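Local coordinates for protein collectin placenta 1 (Mus musculus, PDB 2OX9) that binds the leukocyte cell-surface glycan Lewis(x) through a calcium-dependent C-type lectin domain and probably acts as a scavenger receptor, at residues A[15-20]-A[127-132]; A[40-45]-A[76-81]; A[66-71]-A[103-108]; A[86-91]-A[113-118]. One frame throughout, in Å; residues are numbered along the deposited sequence.

Contact 1 of 4, residues A[15-20]-A[127-132]; sequences KCYYFS and ICEKER. With CA (calcium ion), chain L.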
# COMPACT_ATOMS: atom_id res chain seq x y z
N LYS A 15 15.52 2.41 5.65
CA LYS A 15 14.50 1.39 5.49
C LYS A 15 14.77 0.55 4.26
O LYS A 15 15.57 0.94 3.39
CB LYS A 15 13.12 2.04 5.36
CG LYS A 15 12.68 2.82 6.58
CD LYS A 15 12.84 1.99 7.85
CE LYS A 15 11.67 2.22 8.77
NZ LYS A 15 10.38 1.83 8.13
N CYS A 16 14.13 -0.61 4.20
CA CYS A 16 14.26 -1.53 3.07
C CYS A 16 12.88 -1.84 2.54
O CYS A 16 11.95 -2.10 3.32
CB CYS A 16 14.93 -2.83 3.51
SG CYS A 16 16.62 -2.60 4.12
N TYR A 17 12.75 -1.83 1.22
CA TYR A 17 11.46 -2.08 0.59
C TYR A 17 11.53 -3.21 -0.41
O TYR A 17 12.56 -3.41 -1.07
CB TYR A 17 10.97 -0.83 -0.14
CG TYR A 17 10.91 0.41 0.73
CD1 TYR A 17 12.07 1.07 1.13
CD2 TYR A 17 9.68 0.93 1.14
CE1 TYR A 17 12.01 2.21 1.92
CE2 TYR A 17 9.61 2.07 1.93
CZ TYR A 17 10.79 2.71 2.32
OH TYR A 17 10.73 3.85 3.09
N TYR A 18 10.43 -3.93 -0.52
CA TYR A 18 10.31 -5.04 -1.45
C TYR A 18 9.14 -4.75 -2.38
O TYR A 18 7.98 -4.67 -1.95
CB TYR A 18 10.06 -6.35 -0.69
CG TYR A 18 9.83 -7.53 -1.60
CD1 TYR A 18 10.84 -7.99 -2.45
CD2 TYR A 18 8.59 -8.18 -1.64
CE1 TYR A 18 10.62 -9.05 -3.32
CE2 TYR A 18 8.36 -9.25 -2.51
CZ TYR A 18 9.38 -9.68 -3.34
OH TYR A 18 9.17 -10.74 -4.20
N PHE A 19 9.44 -4.58 -3.66
CA PHE A 19 8.41 -4.32 -4.66
C PHE A 19 8.10 -5.67 -5.29
O PHE A 19 8.83 -6.16 -6.15
CB PHE A 19 8.92 -3.30 -5.67
CG PHE A 19 9.25 -1.97 -5.06
CD1 PHE A 19 10.52 -1.73 -4.54
CD2 PHE A 19 8.29 -0.98 -4.98
CE1 PHE A 19 10.82 -0.51 -3.93
CE2 PHE A 19 8.57 0.24 -4.38
CZ PHE A 19 9.85 0.48 -3.85
N SER A 20 7.02 -6.28 -4.82
CA SER A 20 6.61 -7.62 -5.23
C SER A 20 6.41 -7.94 -6.70
O SER A 20 6.06 -7.09 -7.52
CB SER A 20 5.32 -8.00 -4.50
OG SER A 20 4.19 -7.57 -5.24
N ILE A 127 3.87 -3.77 -1.75
CA ILE A 127 5.16 -3.27 -1.29
C ILE A 127 5.34 -3.51 0.20
O ILE A 127 4.49 -3.11 0.99
CB ILE A 127 5.29 -1.75 -1.53
CG1 ILE A 127 4.99 -1.41 -2.99
CG2 ILE A 127 6.70 -1.28 -1.15
CD1 ILE A 127 4.86 0.07 -3.23
N CYS A 128 6.43 -4.16 0.58
CA CYS A 128 6.73 -4.41 1.99
C CYS A 128 7.78 -3.42 2.45
O CYS A 128 8.63 -2.97 1.66
CB CYS A 128 7.27 -5.81 2.23
SG CYS A 128 6.23 -7.23 1.76
N GLU A 129 7.75 -3.09 3.74
CA GLU A 129 8.70 -2.15 4.30
C GLU A 129 9.21 -2.65 5.65
O GLU A 129 8.46 -3.22 6.45
CB GLU A 129 8.05 -0.77 4.46
CG GLU A 129 8.91 0.22 5.22
CD GLU A 129 8.26 1.59 5.39
OE1 GLU A 129 7.02 1.70 5.32
OE2 GLU A 129 9.01 2.56 5.60
N LYS A 130 10.49 -2.44 5.90
CA LYS A 130 11.07 -2.83 7.18
C LYS A 130 12.37 -2.09 7.44
O LYS A 130 12.88 -1.39 6.58
CB LYS A 130 11.31 -4.35 7.23
CG LYS A 130 12.41 -4.89 6.33
CD LYS A 130 12.53 -6.40 6.56
CE LYS A 130 13.65 -7.04 5.76
NZ LYS A 130 13.75 -8.51 6.04
N GLU A 131 12.89 -2.27 8.65
CA GLU A 131 14.12 -1.60 9.06
C GLU A 131 15.36 -2.31 8.57
O GLU A 131 15.42 -3.53 8.55
CB GLU A 131 14.15 -1.50 10.59
CG GLU A 131 13.06 -0.63 11.15
CD GLU A 131 13.06 -0.59 12.66
OE1 GLU A 131 14.14 -0.36 13.24
OE2 GLU A 131 11.99 -0.78 13.26
N ARG A 132 16.36 -1.54 8.18
CA ARG A 132 17.61 -2.12 7.73
C ARG A 132 18.33 -2.56 9.00
O ARG A 132 18.36 -1.81 9.97
CB ARG A 132 18.45 -1.09 6.99
CG ARG A 132 19.89 -1.50 6.75
CD ARG A 132 20.58 -0.50 5.84
NE ARG A 132 20.50 0.85 6.37
CZ ARG A 132 20.76 1.95 5.67
NH1 ARG A 132 21.12 1.85 4.39
NH2 ARG A 132 20.66 3.14 6.24
CA CA L . 7.35 4.39 5.67
O HOH W 1 9.06 5.33 6.77
O HOH W 2 6.70 3.71 7.84

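Contact 2 of 4, residues A[40-45]-A[76-81]; sequences LVFINS and KWLDGS. With CA (calcium ion), chain L.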
# COMPACT_ATOMS: atom_id res chain seq x y z
N LEU A 40 3.06 -4.13 5.09
CA LEU A 40 2.69 -3.47 3.83
C LEU A 40 3.12 -2.02 4.04
O LEU A 40 2.86 -1.44 5.09
CB LEU A 40 1.19 -3.58 3.58
CG LEU A 40 0.73 -4.93 3.01
CD1 LEU A 40 -0.79 -5.01 3.06
CD2 LEU A 40 1.22 -5.06 1.57
N VAL A 41 3.78 -1.45 3.05
CA VAL A 41 4.31 -0.09 3.14
C VAL A 41 3.44 1.04 3.69
O VAL A 41 2.25 1.19 3.34
CB VAL A 41 4.87 0.36 1.74
CG1 VAL A 41 3.71 0.79 0.82
CG2 VAL A 41 5.88 1.47 1.91
N PHE A 42 4.03 1.83 4.58
CA PHE A 42 3.38 3.01 5.16
C PHE A 42 4.09 4.19 4.49
O PHE A 42 5.30 4.35 4.64
CB PHE A 42 3.61 3.11 6.67
CG PHE A 42 3.02 1.96 7.46
CD1 PHE A 42 3.35 1.81 8.81
CD2 PHE A 42 2.16 1.05 6.87
CE1 PHE A 42 2.84 0.76 9.55
CE2 PHE A 42 1.64 -0.01 7.61
CZ PHE A 42 1.98 -0.16 8.96
N ILE A 43 3.36 5.00 3.75
CA ILE A 43 3.96 6.14 3.06
C ILE A 43 3.71 7.39 3.90
O ILE A 43 2.60 7.91 3.91
CB ILE A 43 3.36 6.28 1.65
CG1 ILE A 43 3.51 4.95 0.90
CG2 ILE A 43 4.06 7.41 0.88
CD1 ILE A 43 2.88 4.94 -0.48
N ASN A 44 4.75 7.85 4.59
CA ASN A 44 4.65 8.99 5.49
C ASN A 44 5.10 10.37 4.98
O ASN A 44 5.02 11.34 5.72
CB ASN A 44 5.44 8.69 6.77
CG ASN A 44 5.31 7.25 7.22
OD1 ASN A 44 5.99 6.35 6.71
ND2 ASN A 44 4.42 7.02 8.18
N SER A 45 5.59 10.46 3.75
CA SER A 45 6.04 11.76 3.25
C SER A 45 6.09 11.81 1.73
O SER A 45 6.05 10.78 1.06
CB SER A 45 7.43 12.06 3.80
OG SER A 45 8.40 11.14 3.29
N LYS A 76 -6.46 4.47 8.08
CA LYS A 76 -5.33 4.35 8.99
C LYS A 76 -4.36 3.31 8.46
O LYS A 76 -4.75 2.42 7.71
CB LYS A 76 -5.79 3.86 10.38
CG LYS A 76 -6.92 4.65 11.02
CD LYS A 76 -7.37 3.94 12.29
CE LYS A 76 -8.47 4.70 13.00
NZ LYS A 76 -8.86 4.02 14.27
N TRP A 77 -3.11 3.43 8.87
CA TRP A 77 -2.09 2.47 8.46
C TRP A 77 -2.28 1.24 9.34
O TRP A 77 -2.91 1.31 10.40
CB TRP A 77 -0.70 3.07 8.65
CG TRP A 77 -0.46 4.27 7.77
CD1 TRP A 77 -0.45 5.59 8.15
CD2 TRP A 77 -0.25 4.27 6.35
NE1 TRP A 77 -0.25 6.40 7.06
CE2 TRP A 77 -0.12 5.61 5.94
CE3 TRP A 77 -0.15 3.25 5.39
CZ2 TRP A 77 0.09 5.97 4.61
CZ3 TRP A 77 0.06 3.61 4.06
CH2 TRP A 77 0.18 4.96 3.68
N LEU A 78 -1.75 0.10 8.90
CA LEU A 78 -1.91 -1.13 9.64
C LEU A 78 -1.52 -1.06 11.11
O LEU A 78 -2.07 -1.80 11.94
CB LEU A 78 -1.11 -2.23 8.96
CG LEU A 78 -1.66 -2.58 7.57
CD1 LEU A 78 -0.88 -3.75 7.01
CD2 LEU A 78 -3.13 -2.92 7.68
N ASP A 79 -0.59 -0.17 11.44
CA ASP A 79 -0.14 -0.02 12.82
C ASP A 79 -1.07 0.90 13.61
O ASP A 79 -0.71 1.37 14.69
CB ASP A 79 1.28 0.52 12.85
CG ASP A 79 1.35 2.00 12.52
OD1 ASP A 79 0.37 2.55 11.96
OD2 ASP A 79 2.40 2.61 12.82
N GLY A 80 -2.25 1.15 13.06
CA GLY A 80 -3.22 1.99 13.74
C GLY A 80 -3.06 3.49 13.60
O GLY A 80 -3.94 4.24 14.02
N SER A 81 -1.94 3.94 13.03
CA SER A 81 -1.69 5.37 12.84
C SER A 81 -2.64 6.00 11.83
O SER A 81 -2.81 5.50 10.71
CB SER A 81 -0.25 5.60 12.38
OG SER A 81 0.69 5.17 13.35
CA CA L . 7.35 4.39 5.67
O HOH W 1 9.06 5.33 6.77
O HOH W 2 6.70 3.71 7.84

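Contact 3 of 4, residues A[66-71]-A[103-108]; sequences LTDSEQ and GEDCAG. With CA (calcium ion), chain I; CA (calcium ion), chain J; CA (calcium ion), chain K; GAL (beta-D-galactopyranose), chain E.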
# COMPACT_ATOMS: atom_id res chain seq x y z
N LEU A 66 -2.72 0.63 4.06
CA LEU A 66 -3.77 1.58 4.45
C LEU A 66 -5.17 1.04 4.18
O LEU A 66 -5.45 0.58 3.07
CB LEU A 66 -3.59 2.87 3.64
CG LEU A 66 -4.43 4.06 4.07
CD1 LEU A 66 -3.85 4.57 5.38
CD2 LEU A 66 -4.41 5.16 3.02
N THR A 67 -6.05 1.12 5.17
CA THR A 67 -7.43 0.63 5.00
C THR A 67 -8.41 1.45 5.84
O THR A 67 -8.01 2.21 6.73
CB THR A 67 -7.60 -0.84 5.45
OG1 THR A 67 -7.56 -0.91 6.88
CG2 THR A 67 -6.51 -1.73 4.88
N ASP A 68 -9.70 1.28 5.54
CA ASP A 68 -10.75 1.96 6.29
C ASP A 68 -11.84 0.93 6.59
O ASP A 68 -13.04 1.24 6.56
CB ASP A 68 -11.29 3.17 5.51
CG ASP A 68 -12.17 2.78 4.33
OD1 ASP A 68 -12.01 1.67 3.80
OD2 ASP A 68 -13.02 3.60 3.92
N SER A 69 -11.41 -0.30 6.86
CA SER A 69 -12.31 -1.41 7.17
C SER A 69 -12.91 -1.26 8.56
O SER A 69 -14.06 -1.63 8.78
CB SER A 69 -11.57 -2.74 7.10
OG SER A 69 -11.11 -3.01 5.78
N GLU A 70 -12.11 -0.74 9.49
CA GLU A 70 -12.55 -0.56 10.87
C GLU A 70 -13.76 0.38 10.91
O GLU A 70 -14.75 0.10 11.58
CB GLU A 70 -11.42 0.03 11.71
CG GLU A 70 -11.26 -0.61 13.08
CD GLU A 70 -10.31 0.17 14.00
OE1 GLU A 70 -9.16 0.43 13.60
OE2 GLU A 70 -10.74 0.52 15.12
N GLN A 71 -13.65 1.49 10.19
CA GLN A 71 -14.72 2.48 10.13
C GLN A 71 -14.62 3.20 8.79
O GLN A 71 -13.67 3.93 8.53
CB GLN A 71 -14.58 3.48 11.27
CG GLN A 71 -15.80 4.37 11.48
CD GLN A 71 -15.68 5.26 12.70
OE1 GLN A 71 -15.45 4.79 13.81
NE2 GLN A 71 -15.84 6.57 12.49
N GLY A 103 -17.90 -2.13 -0.12
CA GLY A 103 -17.25 -1.11 -0.91
C GLY A 103 -15.77 -1.37 -1.14
O GLY A 103 -15.36 -2.50 -1.40
N GLU A 104 -14.97 -0.31 -1.03
CA GLU A 104 -13.53 -0.39 -1.22
C GLU A 104 -12.88 0.09 0.07
O GLU A 104 -12.98 1.27 0.42
CB GLU A 104 -13.10 0.48 -2.41
CG GLU A 104 -13.80 0.08 -3.71
CD GLU A 104 -13.27 0.83 -4.93
OE1 GLU A 104 -13.42 2.07 -4.99
OE2 GLU A 104 -12.72 0.17 -5.83
N ASP A 105 -12.20 -0.81 0.76
CA ASP A 105 -11.58 -0.46 2.03
C ASP A 105 -10.08 -0.71 2.11
O ASP A 105 -9.50 -0.69 3.20
CB ASP A 105 -12.28 -1.22 3.15
CG ASP A 105 -13.79 -0.99 3.18
OD1 ASP A 105 -14.27 -0.09 2.45
OD2 ASP A 105 -14.48 -1.70 3.95
N CYS A 106 -9.46 -0.94 0.96
CA CYS A 106 -8.03 -1.22 0.90
C CYS A 106 -7.37 -0.26 -0.10
O CYS A 106 -7.90 -0.04 -1.18
CB CYS A 106 -7.82 -2.69 0.50
SG CYS A 106 -8.20 -3.83 1.88
N ALA A 107 -6.23 0.32 0.26
CA ALA A 107 -5.56 1.28 -0.61
C ALA A 107 -4.40 0.71 -1.40
O ALA A 107 -3.71 -0.21 -0.95
CB ALA A 107 -5.08 2.47 0.21
N GLY A 108 -4.17 1.30 -2.57
CA GLY A 108 -3.09 0.89 -3.45
C GLY A 108 -2.66 1.99 -4.39
O GLY A 108 -3.39 2.96 -4.63
CA CA I . -14.05 2.29 2.18
CA CA J . -11.69 3.58 -5.76
CA CA K . -16.31 -0.28 3.82
C1 GAL E . -11.64 2.04 -10.99
C2 GAL E . -11.00 1.92 -9.61
C3 GAL E . -12.08 1.74 -8.54
C4 GAL E . -13.14 2.85 -8.65
C5 GAL E . -13.67 2.94 -10.09
C6 GAL E . -14.62 4.11 -10.27
O2 GAL E . -10.14 0.79 -9.59
O3 GAL E . -11.47 1.81 -7.26
O4 GAL E . -12.58 4.09 -8.25
O5 GAL E . -12.57 3.14 -11.01
O6 GAL E . -15.34 3.99 -11.49
O HOH W 3 -15.75 0.27 5.78
O HOH W 4 -13.58 -3.92 4.83
O HOH W 5 -13.73 4.06 0.24
O HOH W 6 -18.66 0.59 3.60

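Contact 4 of 4, residues A[86-91]-A[113-118]; sequences KNWKAG and GQWNDF. With CA (calcium ion), chain J; FUC (alpha-L-fucopyranose), chain B; GAL (beta-D-galactopyranose), chain E.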
# COMPACT_ATOMS: atom_id res chain seq x y z
N LYS A 86 -1.09 12.34 2.43
CA LYS A 86 -2.03 11.59 1.58
C LYS A 86 -1.74 11.89 0.11
O LYS A 86 -1.24 12.96 -0.22
CB LYS A 86 -3.48 12.00 1.86
CG LYS A 86 -3.81 12.22 3.32
CD LYS A 86 -5.21 12.79 3.48
CE LYS A 86 -5.46 13.21 4.93
NZ LYS A 86 -6.87 13.62 5.19
N ASN A 87 -2.08 10.96 -0.77
CA ASN A 87 -1.86 11.17 -2.20
C ASN A 87 -2.97 10.53 -3.02
O ASN A 87 -2.70 9.90 -4.04
CB ASN A 87 -0.49 10.61 -2.60
CG ASN A 87 -0.05 11.05 -4.00
OD1 ASN A 87 -0.34 12.18 -4.42
ND2 ASN A 87 0.67 10.18 -4.70
N TRP A 88 -4.21 10.68 -2.58
CA TRP A 88 -5.33 10.12 -3.34
C TRP A 88 -5.45 10.83 -4.67
O TRP A 88 -5.15 12.01 -4.77
CB TRP A 88 -6.67 10.32 -2.62
CG TRP A 88 -6.78 9.69 -1.27
CD1 TRP A 88 -6.74 10.33 -0.07
CD2 TRP A 88 -7.00 8.31 -0.99
NE1 TRP A 88 -6.93 9.43 0.95
CE2 TRP A 88 -7.09 8.18 0.42
CE3 TRP A 88 -7.14 7.17 -1.78
CZ2 TRP A 88 -7.31 6.95 1.05
CZ3 TRP A 88 -7.35 5.94 -1.16
CH2 TRP A 88 -7.44 5.84 0.25
N LYS A 89 -5.89 10.10 -5.68
CA LYS A 89 -6.13 10.68 -6.99
C LYS A 89 -7.41 11.49 -6.76
O LYS A 89 -8.21 11.13 -5.89
CB LYS A 89 -6.37 9.58 -8.02
CG LYS A 89 -6.82 10.10 -9.40
CD LYS A 89 -7.12 8.94 -10.34
CE LYS A 89 -7.63 9.43 -11.68
NZ LYS A 89 -7.97 8.29 -12.56
N ALA A 90 -7.61 12.56 -7.52
CA ALA A 90 -8.81 13.38 -7.35
C ALA A 90 -10.06 12.54 -7.57
O ALA A 90 -10.17 11.82 -8.56
CB ALA A 90 -8.78 14.55 -8.33
N GLY A 91 -11.01 12.63 -6.64
CA GLY A 91 -12.24 11.85 -6.77
C GLY A 91 -12.20 10.61 -5.90
O GLY A 91 -13.24 10.03 -5.58
N GLY A 113 1.64 6.89 -9.37
CA GLY A 113 1.80 6.76 -7.93
C GLY A 113 0.62 7.22 -7.08
O GLY A 113 0.65 7.07 -5.86
N GLN A 114 -0.41 7.78 -7.70
CA GLN A 114 -1.56 8.24 -6.91
C GLN A 114 -2.26 7.08 -6.22
O GLN A 114 -2.12 5.93 -6.63
CB GLN A 114 -2.56 8.99 -7.79
CG GLN A 114 -1.96 10.06 -8.66
CD GLN A 114 -3.02 10.95 -9.29
OE1 GLN A 114 -3.38 11.99 -8.73
NE2 GLN A 114 -3.54 10.54 -10.44
N TRP A 115 -3.02 7.38 -5.17
CA TRP A 115 -3.71 6.34 -4.43
C TRP A 115 -5.16 6.17 -4.85
O TRP A 115 -5.83 7.11 -5.27
CB TRP A 115 -3.67 6.62 -2.92
CG TRP A 115 -2.30 6.87 -2.35
CD1 TRP A 115 -1.10 6.79 -2.99
CD2 TRP A 115 -2.00 7.25 -1.00
NE1 TRP A 115 -0.08 7.10 -2.14
CE2 TRP A 115 -0.60 7.39 -0.91
CE3 TRP A 115 -2.79 7.50 0.14
CZ2 TRP A 115 0.03 7.76 0.28
CZ3 TRP A 115 -2.16 7.87 1.32
CH2 TRP A 115 -0.75 8.00 1.38
N ASN A 116 -5.62 4.94 -4.73
CA ASN A 116 -6.99 4.59 -5.06
C ASN A 116 -7.45 3.52 -4.10
O ASN A 116 -6.64 2.71 -3.64
CB ASN A 116 -7.08 4.06 -6.48
CG ASN A 116 -8.42 3.44 -6.76
OD1 ASN A 116 -9.46 4.06 -6.54
ND2 ASN A 116 -8.41 2.21 -7.26
N ASP A 117 -8.74 3.51 -3.78
CA ASP A 117 -9.28 2.50 -2.89
C ASP A 117 -9.83 1.37 -3.75
O ASP A 117 -10.52 1.62 -4.75
CB ASP A 117 -10.36 3.11 -1.97
CG ASP A 117 -11.46 3.83 -2.74
OD1 ASP A 117 -11.21 4.33 -3.86
OD2 ASP A 117 -12.59 3.92 -2.21
N PHE A 118 -9.48 0.14 -3.40
CA PHE A 118 -9.95 -1.04 -4.13
C PHE A 118 -10.73 -1.95 -3.18
O PHE A 118 -10.64 -1.81 -1.96
CB PHE A 118 -8.79 -1.91 -4.64
CG PHE A 118 -7.81 -1.20 -5.53
CD1 PHE A 118 -6.80 -0.42 -4.98
CD2 PHE A 118 -7.84 -1.39 -6.91
CE1 PHE A 118 -5.82 0.16 -5.80
CE2 PHE A 118 -6.88 -0.82 -7.73
CZ PHE A 118 -5.86 -0.04 -7.17
CA CA J . -11.69 3.58 -5.76
C1 FUC B . -10.44 5.59 -13.52
C2 FUC B . -11.30 6.86 -13.50
C3 FUC B . -12.13 6.92 -12.22
C4 FUC B . -11.23 6.79 -11.00
C5 FUC B . -10.41 5.50 -11.09
C6 FUC B . -9.42 5.36 -9.94
O2 FUC B . -12.16 6.87 -14.62
O3 FUC B . -12.85 8.14 -12.17
O4 FUC B . -10.35 7.91 -10.93
O5 FUC B . -9.65 5.49 -12.32
C1 GAL E . -11.64 2.04 -10.99
C2 GAL E . -11.00 1.92 -9.61
C3 GAL E . -12.08 1.74 -8.54
C4 GAL E . -13.14 2.85 -8.65
C5 GAL E . -13.67 2.94 -10.09
C6 GAL E . -14.62 4.11 -10.27
O2 GAL E . -10.14 0.79 -9.59
O3 GAL E . -11.47 1.81 -7.26
O4 GAL E . -12.58 4.09 -8.25
O5 GAL E . -12.57 3.14 -11.01
O6 GAL E . -15.34 3.99 -11.49
O HOH W 7 -5.41 13.64 -9.05

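Contact 1 of 4, residues A[15-20]-A[127-132]
Ile127 meets Phe19 at one end of an antiparallel strand pair, its CG2 lying over one face of the Phe19 ring and its CG1 3.9 Å from Phe19 CD2. His55 stacks on the same phenyl ring from outside the pair. At Cys128 the strands exchange two backbone hydrogen bonds with Tyr18, N to O in each direction; Cys128 SG sits at the edge of the Tyr18 ring and continues into the disulfide with Cys33. Glu129 carries the polar part of the contact. With CG anti to the backbone N (chi1 172°), its side chain runs beside that of Tyr17 in the same direction, ring and carboxylate planes 26° apart. Both carboxylate oxygens bind a calcium ion, OE2 at 2.5 Å, and the NZ of Lys15 forms a salt bridge to Glu129 OE2 at 3.0 Å, arriving from above the carboxylate plane. Tyr17 OH is hydrogen-bonded to Glu48, which also binds this calcium. Lys130 makes the second reciprocal pair, its O accepting from Cys16 N at 2.8 Å. Glu131 CG lies 4.0 Å from Lys15 CE. Last comes Arg132, whose CB packs 3.7 Å from Cys16 SG, the atom disulfide-bonded to Cys5. The 162° between the strand axes and the unbroken register show regular antiparallel pairing of strand 15-19 with the last strand, 125-131, as in C-type lectin domains.

Contact 2 of 4, residues A[40-45]-A[76-81]
Phe42 and Trp77 slide past each other in opposite directions, each offering a ring face to aliphatic hydrogens of the other. Trp77 CB stands over the centre of the Phe42 ring, 3.9 Å from its centroid and 9° off the normal, a CH-pi contact. The reciprocal one has Phe42 CA over the six-membered ring of Trp77, nearer the rim, at 3.8 Å from the centroid. The two aromatic planes are inclined at 40°, too oblique for a stack or an edge-to-face pair; their nearest atoms are Phe42 CD2 and Trp77 CE3, 3.5 Å apart. Beyond Phe42, the backbone N of Ile43 also lies over the indole face, and Ile43 CB touches Trp77 CH2. Leu78 crosses Phe42 at about a right angle, with its CB 3.7 Å from Phe42 CZ, while its CD1 reaches Leu40 CB. Asp79 comes to the ring obliquely, its carboxylate plane turned 49° from it. That carboxylate is occupied within its own turn: Asp79 OD1 accepts from Ser81 N at 2.9 Å, an Asx turn, and from Ser81 OG, both donors on one face of its plane. No hydrogen bond joins the two segments; CH-pi and apolar contacts carry the pairing. Phe42 O binds a calcium ion at 2.3 Å, with Asn44 OD1, Glu48 and Glu129; since Trp77 and Leu78 pack the same residue's ring, the arrangement is consistent with a steadied ligand.

Contact 3 of 4, residues A[66-71]-A[103-108]
Thr67 and Cys106 form a short antiparallel bridge, a non-hydrogen-bonded pair, where strand 66-67 meets strand 106-109 beside the calcium-binding loops of the lectin domain. Two backbone hydrogen bonds flank it: Ala107 N to Leu66 O at 2.9 Å, and Asp68 N to Asp105 O at 3.1 Å. Leu66 CB meets Ala107 CB at 3.8 Å, and Thr67 CG2 lies against the SG of Cys106, which is disulfide-bonded to Cys120. A classic beta bulge sets Asp105 and Cys106 together opposite Phe118 of the next strand, at the point where the strand gives way to the metal sites.

There the side chains of Asp68 and Asp105 cross at about a right angle, their carboxylate planes 83° apart, and share one calcium ion. Asp68, which has a further polar partner in Ser73, grips it with both oxygens, OD2 being the closer at 2.4 Å, while Asp105 gives OD1 and Glu104 its backbone O. Asp105 OD1 also binds a second calcium ion at 2.5 Å, so this single oxygen bridges two metals; OD2 of the same residue ligates the second as well. Glu72 takes part in both sites, Asn95 in the first and Pro102 in the second. A water links Ser69 OG to Asp105 OD2 at the exposed side. Glu104, whose side chain also has a polar partner in Trp96, reaches a third calcium ion through OE1 (2.4 Å), an ion that also binds O3 and O4 of galactose. Acidic groups gathered this closely would be expected to repel one another without cations, so calcium probably orders the loop holding the sugar-binding glutamate.

Contact 4 of 4, residues A[86-91]-A[113-118]
Trp115 turns one face of its indole to the 86-91 backbone, and Asn87 packs down on it: Asn87 CB lies 3.7 Å from the centroid of the five-membered ring, a CH-pi contact 16° off the normal, with Asn87 N above the ring nearer its rim. Two backbone hydrogen bonds hold this tight side, Trp115 N to Asn87 O at 2.8 Å and Lys89 N to Trp115 O at 3.0 Å. Trp88 adds a T-shaped contact, the edge of Trp115 directed at its face with the planes at 77°. The NE1 of Trp115 is hydrogen-bonded to Gln49. Strand 115-118 supplies two residues of the C-type lectin sugar site: Asn116 OD1 and Asp117, through O and OD1, bind the calcium that holds galactose, and Asn116 ND2 donates to galactose O3 at 3.1 Å. Asp117 OD2 accepts from Asn95 N. On the looser side, Lys89 crosses Gln114 obliquely, CG against NE2 at 3.5 Å, and a water spans Ala90 N and Gln114 OE1. With CG anti to the backbone N (chi1 172°) and every later torsion extended, Lys89 carries NZ clear of Gln114 to the fucose, where it donates to O4 at 2.9 Å and more weakly to O5.

Contact 2 is the most central of the four and relies on aromatic faces without a cross-segment hydrogen bond; contact 1 is regular strand pairing, partly buried. They meet directly, sharing one calcium ion, with Val41 N 2.7 Å from Ile127 O, a probable hydrogen bond. Contacts 3 and 4 lie across the chain's centre from contact 1, about 21 Å away between centres, and are joined because strand 106-109 of one pairs with strand 115-118 of the other. Both reach the calcium that holds galactose, contact 3 through Glu104 and contact 4 through Asn116 and Asp117, while Lys89 extends to the fucose. Leu66 and Trp115 touch Trp77, joining contacts 3 and 4 to the interior of contact 2.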